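Local structure of particle-associated glycoside hydrolase (Acinetobacter phage Fri1, 6C72) at the interface of chains A and B. The protein is a phage tailspike that depolymerises the capsular polysaccharide of Acinetobacter baumannii, helping the virus enter its host cell. Coordinates in Å, arbitrary orientation; residue numbers count along the deposited sequence, not the author numbering. Chains: chain A/B, Particle-associated glycoside hydrolase.

Contact 1: the interface of chains A and B. Residues chain A 191, 193-194, 223, 225, 249; chain B 162-164, 166, 170-171.
The carboxylate of A:Glu194 has N of B:Gln171 over one face, its own chain's A:Lys249 over the other and N of B:Val170 at the edge. In this tailspike, whose central part has the beta-helix typical of the family, A:Glu194 thus grips consecutive backbone N-H groups of a neighbouring subunit. The backbone N of B:Gln171 meets OE2 of A:Glu194 at 3.0 Å, 52° out of the carboxylate plane. From the opposite face the ammonium NZ of A:Lys249 forms a same-chain salt bridge, 47° out of plane. At the edge, N of B:Val170 uses the anti lone pair of OE2 of A:Glu194 at 2.9 Å. CG of A:Glu194 takes the crowded position between backbone N and carbonyl carbon (chi1 63°), and a bend at chi2 turns the carboxylate towards that loop. The side-chain amide of B:Gln171 answers: NE2 donates to O of A:Glu194 at 3.0 Å.

The extended A:Lys249 also reaches the C-terminal end of helix 160-165, with NZ 2.9 Å from O of B:Ile163, in the carbonyl plane on a lone pair, and 2.9 Å from O of B:Leu166 just beyond it. Its charge would suit the carbonyls at this helix end. NZ of A:Lys223 approaches OD1 of B:Asn164 at 2.8 Å from above the amide carbonyl plane. Between these polar groups B:Ile163 splits its branches: CG2 packs on CD1 of A:Ile225 (3.8 Å), while CD1 reaches the ring CB of A:Pro193 (3.8 Å).

Contact 2: the interface of chains A and B. Residues chain A 537-538, 540; chain B 519, 521-527.
A:Asp537 opens the short turn between strands 528-536 and 541-547 and enters the B loop that joins strands 509-517 and 528-536, where B:Asn523 takes a positive phi of 70°. This is a loop-to-loop contact in the strand-rich C-terminal part of the tailspike, and the B loop includes the zinc-binding residues B:Asp519 and B:Thr521. A backbone bond runs between the loops, from N of A:Asn538 to O of B:Thr521 at 2.9 Å.

CG of A:Asp537 sits between its backbone N and carbonyl carbon (chi1 57°), which points the carboxylate at the B loop. Its two oxygens have separate partners. OD1 of A:Asp537 accepts a hydrogen bond from N of A:Thr540 at 2.7 Å, met nearly along its C-O axis, bracing the turn and limiting rotation of the carboxylate. OD2 points into the B loop, where N of B:Gly525 approaches its anti side at 2.8 Å. NZ of B:Lys527 forms a salt bridge to the same OD2 of A:Asp537 at 2.7 Å, coming from above the carboxylate plane. Over the opposite face, O of B:Thr521 lies 3.4 Å from CG of A:Asp537.

B:Lys527 bends at chi2 and folds back over its own loop, where NZ also donates to the backbone O of B:Asn523 and, at 3.0 Å, to O of B:Gly525. The ammonium therefore links three oxygens, and its charge probably offsets the carboxylate's. CE of B:Lys527 passes 4.0 Å from CB of A:Thr540, the two side chains crossing at about a right angle. Farther along, the amide ND2 of A:Asn538 donates to the hydroxyl OG1 of B:Thr522 at 3.1 Å, with the hydroxyl only 5° out of the amide plane.

Contact 1: the interface of chains A and B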
# COMPACT_ATOMS: atom_id res chain seq x y z
N LEU A 191 -27.68 1.30 15.47
CA LEU A 191 -27.55 -0.10 15.09
C LEU A 191 -27.62 -0.25 13.57
O LEU A 191 -28.57 0.23 12.94
CB LEU A 191 -28.64 -0.95 15.75
CG LEU A 191 -28.72 -2.43 15.36
CD1 LEU A 191 -27.48 -3.20 15.79
CD2 LEU A 191 -29.99 -3.06 15.91
N PRO A 193 -28.22 -3.01 11.12
CA PRO A 193 -28.57 -4.43 11.03
C PRO A 193 -27.87 -5.11 9.87
O PRO A 193 -27.35 -4.46 8.96
CB PRO A 193 -30.09 -4.42 10.79
CG PRO A 193 -30.54 -3.10 11.21
CD PRO A 193 -29.39 -2.14 10.95
N GLU A 194 -27.88 -6.44 9.90
CA GLU A 194 -27.40 -7.20 8.76
C GLU A 194 -28.23 -6.87 7.53
O GLU A 194 -29.40 -6.50 7.63
CB GLU A 194 -27.43 -8.71 9.06
CG GLU A 194 -28.83 -9.28 9.31
CD GLU A 194 -29.26 -9.17 10.77
OE1 GLU A 194 -28.66 -8.33 11.49
OE2 GLU A 194 -30.19 -9.91 11.17
N LYS A 223 -22.99 0.12 16.58
CA LYS A 223 -22.91 -1.33 16.46
C LYS A 223 -23.21 -1.69 15.02
O LYS A 223 -24.31 -1.41 14.52
CB LYS A 223 -23.89 -2.03 17.42
CG LYS A 223 -23.91 -3.53 17.26
CD LYS A 223 -24.84 -4.26 18.25
CE LYS A 223 -24.77 -5.76 17.95
NZ LYS A 223 -25.69 -6.64 18.74
N ILE A 225 -23.62 -4.43 12.09
CA ILE A 225 -23.80 -5.77 11.54
C ILE A 225 -23.85 -5.74 10.02
O ILE A 225 -23.50 -6.75 9.39
CB ILE A 225 -25.07 -6.45 12.10
CG1 ILE A 225 -25.23 -6.18 13.59
CG2 ILE A 225 -25.08 -7.96 11.83
CD1 ILE A 225 -26.54 -6.74 14.13
N LYS A 249 -22.89 -11.28 10.78
CA LYS A 249 -23.48 -12.59 10.98
C LYS A 249 -23.08 -13.52 9.84
O LYS A 249 -22.66 -13.08 8.77
CB LYS A 249 -25.01 -12.53 11.09
CG LYS A 249 -25.50 -11.72 12.25
CD LYS A 249 -27.02 -11.74 12.33
CE LYS A 249 -27.53 -10.85 13.46
NZ LYS A 249 -29.01 -10.92 13.58
N ASP B 162 -34.56 -9.09 18.09
CA ASP B 162 -34.15 -10.28 17.35
C ASP B 162 -32.87 -10.04 16.56
O ASP B 162 -32.02 -10.93 16.46
CB ASP B 162 -35.28 -10.73 16.42
CG ASP B 162 -36.39 -11.43 17.16
OD1 ASP B 162 -36.23 -11.67 18.38
OD2 ASP B 162 -37.43 -11.73 16.53
N ILE B 163 -32.73 -8.84 16.00
CA ILE B 163 -31.51 -8.50 15.27
C ILE B 163 -30.31 -8.56 16.21
O ILE B 163 -29.24 -9.09 15.85
CB ILE B 163 -31.65 -7.12 14.61
CG1 ILE B 163 -32.68 -7.18 13.48
CG2 ILE B 163 -30.31 -6.64 14.09
CD1 ILE B 163 -33.00 -5.83 12.86
N ASN B 164 -30.48 -8.09 17.44
CA ASN B 164 -29.37 -8.08 18.39
C ASN B 164 -29.13 -9.44 19.05
O ASN B 164 -27.99 -9.75 19.38
CB ASN B 164 -29.63 -7.03 19.48
CG ASN B 164 -29.14 -5.66 19.08
OD1 ASN B 164 -28.25 -5.54 18.23
ND2 ASN B 164 -29.70 -4.61 19.68
N LEU B 166 -30.31 -12.80 17.98
CA LEU B 166 -30.20 -14.02 17.18
C LEU B 166 -28.97 -13.96 16.28
O LEU B 166 -28.71 -12.93 15.63
CB LEU B 166 -31.46 -14.23 16.34
CG LEU B 166 -32.76 -14.38 17.15
CD1 LEU B 166 -33.96 -14.73 16.26
CD2 LEU B 166 -32.60 -15.42 18.25
N VAL B 170 -31.96 -12.10 10.69
CA VAL B 170 -33.30 -11.61 10.98
C VAL B 170 -33.70 -10.50 10.02
O VAL B 170 -34.81 -10.49 9.49
CB VAL B 170 -33.43 -11.14 12.45
CG1 VAL B 170 -34.83 -10.56 12.70
CG2 VAL B 170 -33.14 -12.30 13.40
N GLN B 171 -32.80 -9.55 9.78
CA GLN B 171 -33.07 -8.48 8.82
C GLN B 171 -32.74 -9.02 7.44
O GLN B 171 -31.59 -9.02 7.01
CB GLN B 171 -32.27 -7.23 9.14
CG GLN B 171 -32.90 -5.95 8.62
CD GLN B 171 -33.14 -5.97 7.13
OE1 GLN B 171 -34.27 -6.15 6.68
NE2 GLN B 171 -32.08 -5.82 6.35

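Contact 2: the interface of chains A and B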
# COMPACT_ATOMS: atom_id res chain seq x y z
N ASP A 537 43.61 -39.88 -15.64
CA ASP A 537 43.36 -39.13 -16.86
C ASP A 537 42.06 -39.65 -17.48
O ASP A 537 41.16 -40.07 -16.75
CB ASP A 537 44.54 -39.25 -17.82
CG ASP A 537 44.88 -40.69 -18.16
OD1 ASP A 537 44.02 -41.58 -17.97
OD2 ASP A 537 46.01 -40.92 -18.64
N ASN A 538 41.96 -39.68 -18.81
CA ASN A 538 40.70 -40.08 -19.43
C ASN A 538 40.43 -41.58 -19.33
O ASN A 538 39.34 -42.01 -19.72
CB ASN A 538 40.65 -39.66 -20.90
CG ASN A 538 39.23 -39.68 -21.46
OD1 ASN A 538 38.28 -39.22 -20.81
ND2 ASN A 538 39.06 -40.27 -22.64
N THR A 540 43.06 -44.01 -17.30
CA THR A 540 44.01 -44.71 -16.44
C THR A 540 44.06 -44.10 -15.05
O THR A 540 43.97 -42.88 -14.90
CB THR A 540 45.41 -44.68 -17.05
OG1 THR A 540 45.33 -45.18 -18.38
CG2 THR A 540 46.35 -45.56 -16.26
N ASP B 519 43.68 -34.38 -16.51
CA ASP B 519 43.98 -34.40 -17.94
C ASP B 519 42.95 -35.22 -18.71
O ASP B 519 42.56 -36.31 -18.28
CB ASP B 519 45.38 -34.98 -18.13
CG ASP B 519 46.03 -34.51 -19.38
OD1 ASP B 519 45.43 -34.65 -20.46
OD2 ASP B 519 47.14 -33.97 -19.29
N THR B 521 43.54 -36.47 -21.72
CA THR B 521 44.22 -37.41 -22.60
C THR B 521 43.95 -38.83 -22.13
O THR B 521 43.82 -39.09 -20.93
CB THR B 521 45.73 -37.15 -22.59
OG1 THR B 521 45.99 -35.79 -22.95
CG2 THR B 521 46.45 -38.07 -23.59
N THR B 522 43.82 -39.75 -23.08
CA THR B 522 43.65 -41.16 -22.77
C THR B 522 45.01 -41.83 -22.55
O THR B 522 45.94 -41.63 -23.34
CB THR B 522 42.88 -41.84 -23.90
OG1 THR B 522 41.65 -41.14 -24.11
CG2 THR B 522 42.56 -43.29 -23.55
N ASN B 523 45.13 -42.58 -21.44
CA ASN B 523 46.30 -43.40 -21.10
C ASN B 523 47.54 -42.60 -20.72
O ASN B 523 48.22 -42.94 -19.75
CB ASN B 523 46.67 -44.36 -22.24
CG ASN B 523 45.60 -45.42 -22.50
OD1 ASN B 523 44.82 -45.76 -21.61
ND2 ASN B 523 45.61 -45.98 -23.71
N ALA B 524 47.86 -41.56 -21.50
CA ALA B 524 49.12 -40.83 -21.35
C ALA B 524 48.95 -39.47 -20.68
O ALA B 524 49.79 -38.59 -20.85
CB ALA B 524 49.78 -40.65 -22.72
N GLY B 525 47.86 -39.28 -19.94
CA GLY B 525 47.63 -38.03 -19.23
C GLY B 525 48.42 -37.92 -17.95
O GLY B 525 49.13 -38.84 -17.53
N SER B 526 48.29 -36.77 -17.30
CA SER B 526 49.05 -36.52 -16.08
C SER B 526 48.56 -37.38 -14.91
O SER B 526 47.37 -37.69 -14.78
CB SER B 526 49.00 -35.05 -15.72
OG SER B 526 47.69 -34.54 -15.75
N LYS B 527 49.51 -37.79 -14.07
CA LYS B 527 49.24 -38.52 -12.84
C LYS B 527 50.15 -37.95 -11.77
O LYS B 527 51.37 -38.12 -11.83
CB LYS B 527 49.48 -40.02 -13.01
CG LYS B 527 48.38 -40.76 -13.76
CD LYS B 527 48.81 -40.94 -15.19
CE LYS B 527 47.77 -41.67 -16.02
NZ LYS B 527 48.26 -41.66 -17.43

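Contact 1 and contact 2 join the same two chains, with their C-alpha centres about 87 Å apart, and share no residue. Contact 1 draws on strands 191-192 and 222-224 of one chain, helix 160-165 of the other and adjoining loops of both chains; contact 2 pairs loops of the C-terminal strand-rich region, flanked by strands 509-517, 528-536 and 541-547. The subunits are thus tied at widely separated levels of an elongated tailspike. Neither patch belongs to an exact two-fold interface, as expected in the three-chain assembly, where each subunit can present different surfaces to its two neighbours; tailspikes of this kind are typically trimers.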